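D-xylonate dehydratase (Caulobacter crescentus, PDB 5OYN) catalyses the magnesium- and [2Fe-2S]-dependent dehydration of D-xylonate to 2-dehydro-3-deoxy-D-arabinonate in D-xylose degradation, and dehydrates D-gluconate with similar efficiency. Local coordinates at residues L110-G118 against T578-V586; R334-L345 against R370-Y381. All coordinates share one frame; numbering follows the deposited sequence.

How the contacts relate
From the N terminus, the chain first reaches 110-118 in helix 109-125, whose partner 578-586 follows only near the C terminus, so contact 1 closes a loop of more than 450 residues. Contact 2 falls wholly within that loop: 334-345, spanning the end of helix 329-335 and most of helix 337-347, is met by 370-381 after a short excursion through helix 363-367. The two do not cross. Contact 1 ties a helix of the N-terminal family region to the C-terminal tail, whereas contact 2 joins the junction of two helices to the loop that follows helix 363-367. Their centres lie about 34 Å apart, on opposite sides of the chain's centre, and they do not touch.

Contact 1 of 2, residues L110-G118 against T578-V586; sequences LDRNLSYLG and TGGVLEFAV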
loop_
_atom_site.group_PDB
_atom_site.type_symbol
_atom_site.label_atom_id
_atom_site.label_comp_id
_atom_site.label_asym_id
_atom_site.label_seq_id
_atom_site.Cartn_x
_atom_site.Cartn_y
_atom_site.Cartn_z
ATOM N N LEU A 110 11.880 -16.055 -23.908
ATOM C CA LEU A 110 10.600 -16.150 -24.591
ATOM C C LEU A 110 9.731 -14.928 -24.343
ATOM O O LEU A 110 8.850 -14.614 -25.151
ATOM C CB LEU A 110 9.868 -17.402 -24.119
ATOM C CG LEU A 110 10.283 -18.681 -24.827
ATOM C CD1 LEU A 110 9.548 -19.861 -24.224
ATOM C CD2 LEU A 110 9.961 -18.531 -26.290
ATOM N N ASP A 111 9.955 -14.230 -23.237
ATOM C CA ASP A 111 8.988 -13.259 -22.751
ATOM C C ASP A 111 9.259 -11.844 -23.226
ATOM O O ASP A 111 8.331 -11.027 -23.245
ATOM C CB ASP A 111 8.949 -13.299 -21.224
ATOM C CG ASP A 111 8.174 -14.497 -20.707
ATOM O OD1 ASP A 111 7.233 -14.922 -21.416
ATOM O OD2 ASP A 111 8.501 -15.019 -19.614
ATOM N N ARG A 112 10.497 -11.536 -23.623
ATOM C CA ARG A 112 10.814 -10.166 -23.996
ATOM C C ARG A 112 9.930 -9.697 -25.139
ATOM O O ARG A 112 9.389 -8.586 -25.103
ATOM C CB ARG A 112 12.280 -10.052 -24.368
ATOM C CG ARG A 112 12.718 -8.630 -24.585
ATOM C CD ARG A 112 13.987 -8.583 -25.402
ATOM N NE ARG A 112 13.677 -8.674 -26.820
ATOM C CZ ARG A 112 14.537 -9.061 -27.754
ATOM N NH1 ARG A 112 15.776 -9.396 -27.429
ATOM N NH2 ARG A 112 14.149 -9.104 -29.016
ATOM N N ASN A 113 9.743 -10.546 -26.147
ATOM C CA ASN A 113 8.934 -10.144 -27.287
ATOM C C ASN A 113 7.453 -10.119 -26.928
ATOM O O ASN A 113 6.720 -9.221 -27.362
ATOM C CB ASN A 113 9.216 -11.073 -28.473
ATOM C CG ASN A 113 10.585 -10.800 -29.129
ATOM O OD1 ASN A 113 11.118 -9.689 -29.059
ATOM N ND2 ASN A 113 11.145 -11.817 -29.771
ATOM N N LEU A 114 7.004 -11.079 -26.110
ATOM C CA LEU A 114 5.613 -11.099 -25.659
ATOM C C LEU A 114 5.283 -9.870 -24.820
ATOM O O LEU A 114 4.215 -9.273 -24.970
ATOM C CB LEU A 114 5.335 -12.382 -24.877
ATOM C CG LEU A 114 3.947 -12.534 -24.247
ATOM C CD1 LEU A 114 2.833 -12.349 -25.254
ATOM C CD2 LEU A 114 3.821 -13.886 -23.555
ATOM N N SER A 115 6.181 -9.482 -23.921
ATOM C CA SER A 115 5.971 -8.254 -23.169
ATOM C C SER A 115 5.986 -7.048 -24.101
ATOM O O SER A 115 5.178 -6.124 -23.950
ATOM C CB SER A 115 7.040 -8.143 -22.079
ATOM O OG SER A 115 6.914 -6.965 -21.308
ATOM N N TYR A 116 6.885 -7.056 -25.088
ATOM C CA TYR A 116 6.948 -5.991 -26.085
ATOM C C TYR A 116 5.588 -5.762 -26.740
ATOM O O TYR A 116 5.090 -4.632 -26.790
ATOM C CB TYR A 116 8.003 -6.343 -27.143
ATOM C CG TYR A 116 7.857 -5.566 -28.438
ATOM C CD1 TYR A 116 8.325 -4.259 -28.542
ATOM C CD2 TYR A 116 7.246 -6.134 -29.556
ATOM C CE1 TYR A 116 8.184 -3.536 -29.718
ATOM C CE2 TYR A 116 7.094 -5.414 -30.739
ATOM C CZ TYR A 116 7.567 -4.120 -30.811
ATOM O OH TYR A 116 7.431 -3.399 -31.975
ATOM N N LEU A 117 4.975 -6.835 -27.254
ATOM C CA LEU A 117 3.690 -6.724 -27.936
ATOM C C LEU A 117 2.673 -6.021 -27.067
ATOM O O LEU A 117 2.023 -5.065 -27.498
ATOM C CB LEU A 117 3.169 -8.111 -28.316
ATOM C CG LEU A 117 3.991 -8.859 -29.367
ATOM C CD1 LEU A 117 3.664 -10.353 -29.400
ATOM C CD2 LEU A 117 3.785 -8.206 -30.726
ATOM N N GLY A 118 2.531 -6.490 -25.825
ATOM C CA GLY A 118 1.518 -5.950 -24.940
ATOM C C GLY A 118 1.782 -4.519 -24.537
ATOM O O GLY A 118 0.841 -3.749 -24.326
ATOM N N THR A 578 20.416 -10.947 -35.418
ATOM C CA THR A 578 19.605 -9.741 -35.535
ATOM C C THR A 578 18.652 -9.587 -34.352
ATOM O O THR A 578 17.557 -9.037 -34.499
ATOM C CB THR A 578 18.815 -9.725 -36.848
ATOM O OG1 THR A 578 18.376 -11.057 -37.175
ATOM C CG2 THR A 578 19.664 -9.131 -37.998
ATOM N N GLY A 579 19.052 -10.099 -33.187
ATOM C CA GLY A 579 18.412 -9.753 -31.935
ATOM C C GLY A 579 17.194 -10.561 -31.552
ATOM O O GLY A 579 16.375 -10.070 -30.768
ATOM N N GLY A 580 17.053 -11.783 -32.071
ATOM C CA GLY A 580 15.898 -12.623 -31.802
ATOM C C GLY A 580 14.594 -11.855 -31.705
ATOM O O GLY A 580 13.848 -11.992 -30.723
ATOM N N VAL A 581 14.342 -11.009 -32.706
ATOM C CA VAL A 581 13.176 -10.145 -32.721
ATOM C C VAL A 581 12.048 -10.837 -33.472
ATOM O O VAL A 581 12.268 -11.762 -34.263
ATOM C CB VAL A 581 13.491 -8.777 -33.359
ATOM C CG1 VAL A 581 14.749 -8.182 -32.760
ATOM C CG2 VAL A 581 13.627 -8.920 -34.864
ATOM N N LEU A 582 10.818 -10.390 -33.208
ATOM C CA LEU A 582 9.684 -10.707 -34.070
ATOM C C LEU A 582 9.916 -9.993 -35.394
ATOM O O LEU A 582 9.743 -8.775 -35.497
ATOM C CB LEU A 582 8.380 -10.273 -33.424
ATOM C CG LEU A 582 8.037 -11.061 -32.164
ATOM C CD1 LEU A 582 6.626 -10.717 -31.669
ATOM C CD2 LEU A 582 8.179 -12.544 -32.449
ATOM N N GLU A 583 10.327 -10.762 -36.412
ATOM C CA GLU A 583 10.841 -10.169 -37.642
ATOM C C GLU A 583 9.781 -9.327 -38.352
ATOM O O GLU A 583 10.084 -8.254 -38.889
ATOM C CB GLU A 583 11.376 -11.275 -38.549
ATOM C CG GLU A 583 12.130 -10.759 -39.752
ATOM C CD GLU A 583 13.577 -10.426 -39.447
ATOM O OE1 GLU A 583 14.378 -11.363 -39.235
ATOM O OE2 GLU A 583 13.916 -9.222 -39.422
ATOM N N PHE A 584 8.522 -9.778 -38.337
ATOM C CA PHE A 584 7.458 -8.968 -38.919
ATOM C C PHE A 584 7.306 -7.626 -38.208
ATOM O O PHE A 584 6.822 -6.660 -38.807
ATOM C CB PHE A 584 6.137 -9.728 -38.869
ATOM C CG PHE A 584 5.447 -9.642 -37.541
ATOM C CD1 PHE A 584 5.673 -10.605 -36.567
ATOM C CD2 PHE A 584 4.576 -8.598 -37.255
ATOM C CE1 PHE A 584 5.045 -10.539 -35.338
ATOM C CE2 PHE A 584 3.944 -8.520 -36.019
ATOM C CZ PHE A 584 4.182 -9.491 -35.059
ATOM N N ALA A 585 7.686 -7.552 -36.928
ATOM C CA ALA A 585 7.314 -6.409 -36.100
ATOM C C ALA A 585 8.209 -5.199 -36.320
ATOM O O ALA A 585 7.768 -4.067 -36.086
ATOM C CB ALA A 585 7.335 -6.801 -34.622
ATOM N N VAL A 586 9.457 -5.411 -36.750
ATOM C CA VAL A 586 10.387 -4.300 -36.962
ATOM C C VAL A 586 9.824 -3.301 -37.961
ATOM O O VAL A 586 10.045 -2.088 -37.838
ATOM C CB VAL A 586 11.747 -4.847 -37.434
ATOM C CG1 VAL A 586 12.780 -3.739 -37.480
ATOM C CG2 VAL A 586 12.192 -5.987 -36.537
#
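The guanidinium group of R112 meets the loop 579-581 with its edge: the carbonyl oxygen of G579 lies in the guanidinium plane, and R112 NH2 donates to G579 O at 3.0 Å, almost in line with the C=O bond. NH1 adds a weak bond to the same oxygen. The carboxamide of N113 also works within its plane, ND2 donating to G580 O at 2.9 Å with an N-H...O angle of 161°. N113 OD1 accepts from R112 NH2 at 3.1 Å, consistent with the modelled orientation of the amide, and this links the two donors, which hold consecutive carbonyls. The Y116 ring has N113 O at its edge, while A585 CB approaches Y116 CE2 obliquely at 4.1 Å; the tyrosine hydroxyl is hydrogen-bonded to the T150 hydroxyl. A585 CB also lies over one face of the F584 ring.

Further along the helix the contact turns apolar. L582 slides antiparallel past N113, its CG 3.9 Å from N113 CB, and the L582 and L117 side chains cross at about a right angle, L582 CD1 lying 3.7 Å from L117 CD1. With CG anti to the carbonyl carbon (chi1 -66°), L117 reaches this methyl although its CB bond does not aim at the loop. G579 and G580 both have positive phi, a turn that presents successive carbonyls to the helix. The R112 side chain is about 10 Å from the bound magnesium, and its NH1 also bonds H292. Helices 141-151, 289-299 and 564-572 pack against the contact, and P564 of a second subunit packs on Y116 and L117.

Contact 2 of 2, residues R334-L345 against R370-Y381; sequences RAGGAPAVLWEL and RETSDREVIFPY
The W343 side chain projects from helix 337-347, its CB 3.8 Å from R370 O, and CG anti to the backbone N (chi1 -179°) lays the indole along the loop. CG and CD1 lie against the R370-E371 peptide, CE2 and CZ2 meet E371 CB, and at the far rim CZ3 and CH2 meet E371 CG, which makes a CH-pi contact 3.6 Å from the six-membered-ring centroid. Replacing W343 by an alanine is likely to open a gap over the R370-E371 peptide and take away the face on which E371 CB and CG rest. E371 OE2 accepts from R375 NH2 at 2.7 Å, and R375 NH1 reaches E344 OE1 at 3.1 Å, completing a three-residue salt-bridge network. E344 OE2 accepts from the backbone N of Y381 at 2.9 Å, met from above the carboxylate plane. Between the two helices, G336 closes helix 329-335 in a Schellman motif, and the A335 carbonyl oxygen at the helix end is gripped twice, by T372 OG1 at 2.8 Å and S373 N at 3.2 Å. T372 OG1 also accepts from D374 N, an ST turn. I378 CD1 packs against the CB atoms of both A335 and A340, 3.7 Å from each, while one water bridges A340 O, E344 OE1 and T372 N.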
loop_
_atom_site.group_PDB
_atom_site.type_symbol
_atom_site.label_atom_id
_atom_site.label_comp_id
_atom_site.label_asym_id
_atom_site.label_seq_id
_atom_site.Cartn_x
_atom_site.Cartn_y
_atom_site.Cartn_z
ATOM N N ARG A 334 29.300 3.548 -5.890
ATOM C CA ARG A 334 30.034 4.504 -5.065
ATOM C C ARG A 334 31.243 5.071 -5.799
ATOM O O ARG A 334 31.640 6.214 -5.543
ATOM C CB ARG A 334 30.476 3.826 -3.773
ATOM C CG ARG A 334 30.847 4.754 -2.644
ATOM C CD ARG A 334 30.271 4.212 -1.318
ATOM N NE ARG A 334 30.912 2.969 -0.898
ATOM C CZ ARG A 334 30.248 1.880 -0.527
ATOM N NH1 ARG A 334 28.923 1.890 -0.526
ATOM N NH2 ARG A 334 30.908 0.781 -0.169
ATOM N N ALA A 335 31.850 4.283 -6.699
ATOM C CA ALA A 335 32.941 4.760 -7.547
ATOM C C ALA A 335 32.482 5.717 -8.642
ATOM O O ALA A 335 33.325 6.390 -9.244
ATOM C CB ALA A 335 33.662 3.577 -8.183
ATOM N N GLY A 336 31.180 5.787 -8.922
ATOM C CA GLY A 336 30.662 6.734 -9.888
ATOM C C GLY A 336 29.824 6.070 -10.954
ATOM O O GLY A 336 29.298 6.737 -11.851
ATOM N N GLY A 337 29.716 4.749 -10.874
ATOM C CA GLY A 337 28.891 3.940 -11.755
ATOM C C GLY A 337 29.096 4.241 -13.225
ATOM O O GLY A 337 30.200 4.560 -13.678
ATOM N N ALA A 338 28.010 4.137 -13.986
ATOM C CA ALA A 338 28.114 4.277 -15.439
ATOM C C ALA A 338 28.681 5.620 -15.875
ATOM O O ALA A 338 29.564 5.629 -16.751
ATOM C CB ALA A 338 26.758 4.018 -16.097
ATOM N N PRO A 339 28.249 6.772 -15.335
ATOM C CA PRO A 339 28.840 8.036 -15.805
ATOM C C PRO A 339 30.346 8.064 -15.666
ATOM O O PRO A 339 31.026 8.627 -16.528
ATOM C CB PRO A 339 28.168 9.095 -14.920
ATOM C CG PRO A 339 26.943 8.469 -14.460
ATOM C CD PRO A 339 27.243 7.019 -14.291
ATOM N N ALA A 340 30.893 7.454 -14.613
ATOM C CA ALA A 340 32.345 7.435 -14.457
ATOM C C ALA A 340 33.004 6.612 -15.563
ATOM O O ALA A 340 34.072 6.976 -16.065
ATOM C CB ALA A 340 32.730 6.910 -13.070
ATOM N N VAL A 341 32.370 5.514 -15.968
ATOM C CA VAL A 341 32.918 4.698 -17.040
ATOM C C VAL A 341 32.840 5.455 -18.358
ATOM O O VAL A 341 33.814 5.516 -19.120
ATOM C CB VAL A 341 32.180 3.348 -17.107
ATOM C CG1 VAL A 341 32.853 2.420 -18.094
ATOM C CG2 VAL A 341 32.112 2.701 -15.713
ATOM N N LEU A 342 31.684 6.070 -18.624
ATOM C CA LEU A 342 31.511 6.860 -19.837
ATOM C C LEU A 342 32.509 8.012 -19.898
ATOM O O LEU A 342 32.979 8.378 -20.980
ATOM C CB LEU A 342 30.072 7.382 -19.915
ATOM C CG LEU A 342 29.059 6.284 -20.244
ATOM C CD1 LEU A 342 27.651 6.803 -20.157
ATOM C CD2 LEU A 342 29.322 5.643 -21.620
ATOM N N TRP A 343 32.833 8.604 -18.748
ATOM C CA TRP A 343 33.787 9.706 -18.729
ATOM C C TRP A 343 35.145 9.242 -19.225
ATOM O O TRP A 343 35.742 9.861 -20.113
ATOM C CB TRP A 343 33.886 10.262 -17.315
ATOM C CG TRP A 343 34.810 11.432 -17.134
ATOM C CD1 TRP A 343 34.472 12.759 -17.138
ATOM C CD2 TRP A 343 36.216 11.379 -16.859
ATOM N NE1 TRP A 343 35.585 13.533 -16.897
ATOM C CE2 TRP A 343 36.668 12.708 -16.726
ATOM C CE3 TRP A 343 37.139 10.338 -16.729
ATOM C CZ2 TRP A 343 38.002 13.019 -16.468
ATOM C CZ3 TRP A 343 38.460 10.652 -16.477
ATOM C CH2 TRP A 343 38.877 11.980 -16.344
ATOM N N GLU A 344 35.640 8.148 -18.641
ATOM C CA GLU A 344 36.865 7.498 -19.088
ATOM C C GLU A 344 36.882 7.365 -20.606
ATOM O O GLU A 344 37.831 7.794 -21.267
ATOM C CB GLU A 344 36.970 6.130 -18.402
ATOM C CG GLU A 344 38.357 5.655 -18.038
ATOM C CD GLU A 344 39.108 6.572 -17.078
ATOM O OE1 GLU A 344 38.507 7.089 -16.118
ATOM O OE2 GLU A 344 40.329 6.765 -17.287
ATOM N N LEU A 345 35.808 6.818 -21.177
ATOM C CA LEU A 345 35.748 6.631 -22.624
ATOM C C LEU A 345 35.761 7.969 -23.355
ATOM O O LEU A 345 36.546 8.171 -24.295
ATOM C CB LEU A 345 34.505 5.822 -22.997
ATOM C CG LEU A 345 34.618 4.324 -22.718
ATOM C CD1 LEU A 345 33.248 3.680 -22.688
ATOM C CD2 LEU A 345 35.537 3.625 -23.736
ATOM N N ARG A 370 32.385 13.747 -13.976
ATOM C CA ARG A 370 32.104 12.365 -13.616
ATOM C C ARG A 370 33.347 11.485 -13.523
ATOM O O ARG A 370 33.223 10.258 -13.603
ATOM C CB ARG A 370 31.123 11.745 -14.617
ATOM C CG ARG A 370 29.693 12.298 -14.544
ATOM C CD ARG A 370 29.313 12.734 -13.153
ATOM N NE ARG A 370 27.935 13.215 -13.129
ATOM C CZ ARG A 370 26.942 12.646 -12.442
ATOM N NH1 ARG A 370 27.163 11.559 -11.708
ATOM N NH2 ARG A 370 25.722 13.159 -12.505
ATOM N N GLU A 371 34.539 12.050 -13.364
ATOM C CA GLU A 371 35.678 11.168 -13.147
ATOM C C GLU A 371 35.464 10.375 -11.863
ATOM O O GLU A 371 34.968 10.902 -10.862
ATOM C CB GLU A 371 37.003 11.936 -13.077
ATOM C CG GLU A 371 38.214 10.985 -13.157
ATOM C CD GLU A 371 39.561 11.637 -12.837
ATOM O OE1 GLU A 371 39.665 12.895 -12.871
ATOM O OE2 GLU A 371 40.518 10.870 -12.538
ATOM N N THR A 372 35.828 9.098 -11.902
ATOM C CA THR A 372 35.590 8.216 -10.772
ATOM C C THR A 372 36.294 8.711 -9.521
ATOM O O THR A 372 37.225 9.522 -9.565
ATOM C CB THR A 372 36.083 6.807 -11.060
ATOM O OG1 THR A 372 36.081 6.063 -9.835
ATOM C CG2 THR A 372 37.495 6.867 -11.601
ATOM N N SER A 373 35.844 8.177 -8.392
ATOM C CA SER A 373 36.389 8.493 -7.082
ATOM C C SER A 373 37.061 7.298 -6.431
ATOM O O SER A 373 37.643 7.447 -5.353
ATOM C CB SER A 373 35.284 9.013 -6.161
ATOM O OG SER A 373 34.056 8.326 -6.387
ATOM N N ASP A 374 37.000 6.117 -7.049
ATOM C CA ASP A 374 37.598 4.904 -6.492
ATOM C C ASP A 374 38.397 4.209 -7.592
ATOM O O ASP A 374 37.856 3.412 -8.366
ATOM C CB ASP A 374 36.528 3.996 -5.913
ATOM C CG ASP A 374 37.071 3.051 -4.866
ATOM O OD1 ASP A 374 38.285 2.747 -4.916
ATOM O OD2 ASP A 374 36.282 2.616 -3.985
ATOM N N ARG A 375 39.700 4.488 -7.656
ATOM C CA ARG A 375 40.486 3.836 -8.697
ATOM C C ARG A 375 40.735 2.358 -8.407
ATOM O O ARG A 375 41.328 1.677 -9.255
ATOM C CB ARG A 375 41.804 4.585 -8.900
ATOM C CG ARG A 375 41.669 5.929 -9.638
ATOM C CD ARG A 375 41.402 5.754 -11.144
ATOM N NE ARG A 375 41.170 7.031 -11.831
ATOM C CZ ARG A 375 40.562 7.151 -13.016
ATOM N NH1 ARG A 375 40.112 6.077 -13.662
ATOM N NH2 ARG A 375 40.390 8.351 -13.554
ATOM N N GLU A 376 40.293 1.847 -7.250
ATOM C CA GLU A 376 40.304 0.408 -6.981
ATOM C C GLU A 376 39.220 -0.313 -7.771
ATOM O O GLU A 376 39.282 -1.540 -7.943
ATOM C CB GLU A 376 40.089 0.144 -5.480
ATOM C CG GLU A 376 41.316 -0.340 -4.669
ATOM C CD GLU A 376 41.110 -0.280 -3.119
ATOM O OE1 GLU A 376 39.946 -0.275 -2.630
ATOM O OE2 GLU A 376 42.128 -0.234 -2.383
ATOM N N VAL A 377 38.236 0.432 -8.263
ATOM C CA VAL A 377 36.997 -0.124 -8.784
ATOM C C VAL A 377 36.826 0.216 -10.253
ATOM O O VAL A 377 36.469 -0.644 -11.068
ATOM C CB VAL A 377 35.774 0.371 -7.964
ATOM C CG1 VAL A 377 34.491 -0.295 -8.434
ATOM C CG2 VAL A 377 36.013 0.154 -6.494
ATOM N N ILE A 378 37.055 1.472 -10.609
ATOM C CA ILE A 378 37.013 1.915 -11.995
ATOM C C ILE A 378 38.425 2.344 -12.375
ATOM O O ILE A 378 38.896 3.416 -11.974
ATOM C CB ILE A 378 35.998 3.035 -12.203
ATOM C CG1 ILE A 378 34.603 2.495 -11.878
ATOM C CG2 ILE A 378 36.108 3.558 -13.623
ATOM C CD1 ILE A 378 33.516 3.547 -11.885
ATOM N N PHE A 379 39.108 1.498 -13.143
ATOM C CA PHE A 379 40.502 1.728 -13.490
ATOM C C PHE A 379 40.646 2.812 -14.552
ATOM O O PHE A 379 39.716 3.067 -15.336
ATOM C CB PHE A 379 41.139 0.434 -13.977
ATOM C CG PHE A 379 41.560 -0.477 -12.868
ATOM C CD1 PHE A 379 40.819 -0.551 -11.692
ATOM C CD2 PHE A 379 42.690 -1.258 -12.993
ATOM C CE1 PHE A 379 41.205 -1.397 -10.662
ATOM C CE2 PHE A 379 43.084 -2.099 -11.975
ATOM C CZ PHE A 379 42.340 -2.168 -10.805
ATOM N N PRO A 380 41.803 3.483 -14.584
ATOM C CA PRO A 380 42.060 4.450 -15.660
ATOM C C PRO A 380 42.249 3.729 -16.982
ATOM O O PRO A 380 42.779 2.617 -17.033
ATOM C CB PRO A 380 43.336 5.170 -15.206
ATOM C CG PRO A 380 44.010 4.209 -14.299
ATOM C CD PRO A 380 42.940 3.371 -13.654
ATOM N N TYR A 381 41.758 4.361 -18.047
ATOM C CA TYR A 381 41.798 3.766 -19.379
ATOM C C TYR A 381 43.193 3.264 -19.745
ATOM O O TYR A 381 43.340 2.167 -20.296
ATOM C CB TYR A 381 41.321 4.793 -20.406
ATOM C CG TYR A 381 40.997 4.219 -21.766
ATOM C CD1 TYR A 381 42.005 3.875 -22.661
ATOM C CD2 TYR A 381 39.680 4.042 -22.165
ATOM C CE1 TYR A 381 41.708 3.356 -23.909
ATOM C CE2 TYR A 381 39.377 3.527 -23.409
ATOM C CZ TYR A 381 40.393 3.187 -24.277
ATOM O OH TYR A 381 40.085 2.676 -25.517
HETATM O O HOH W 1 36.007 7.411 -14.589
#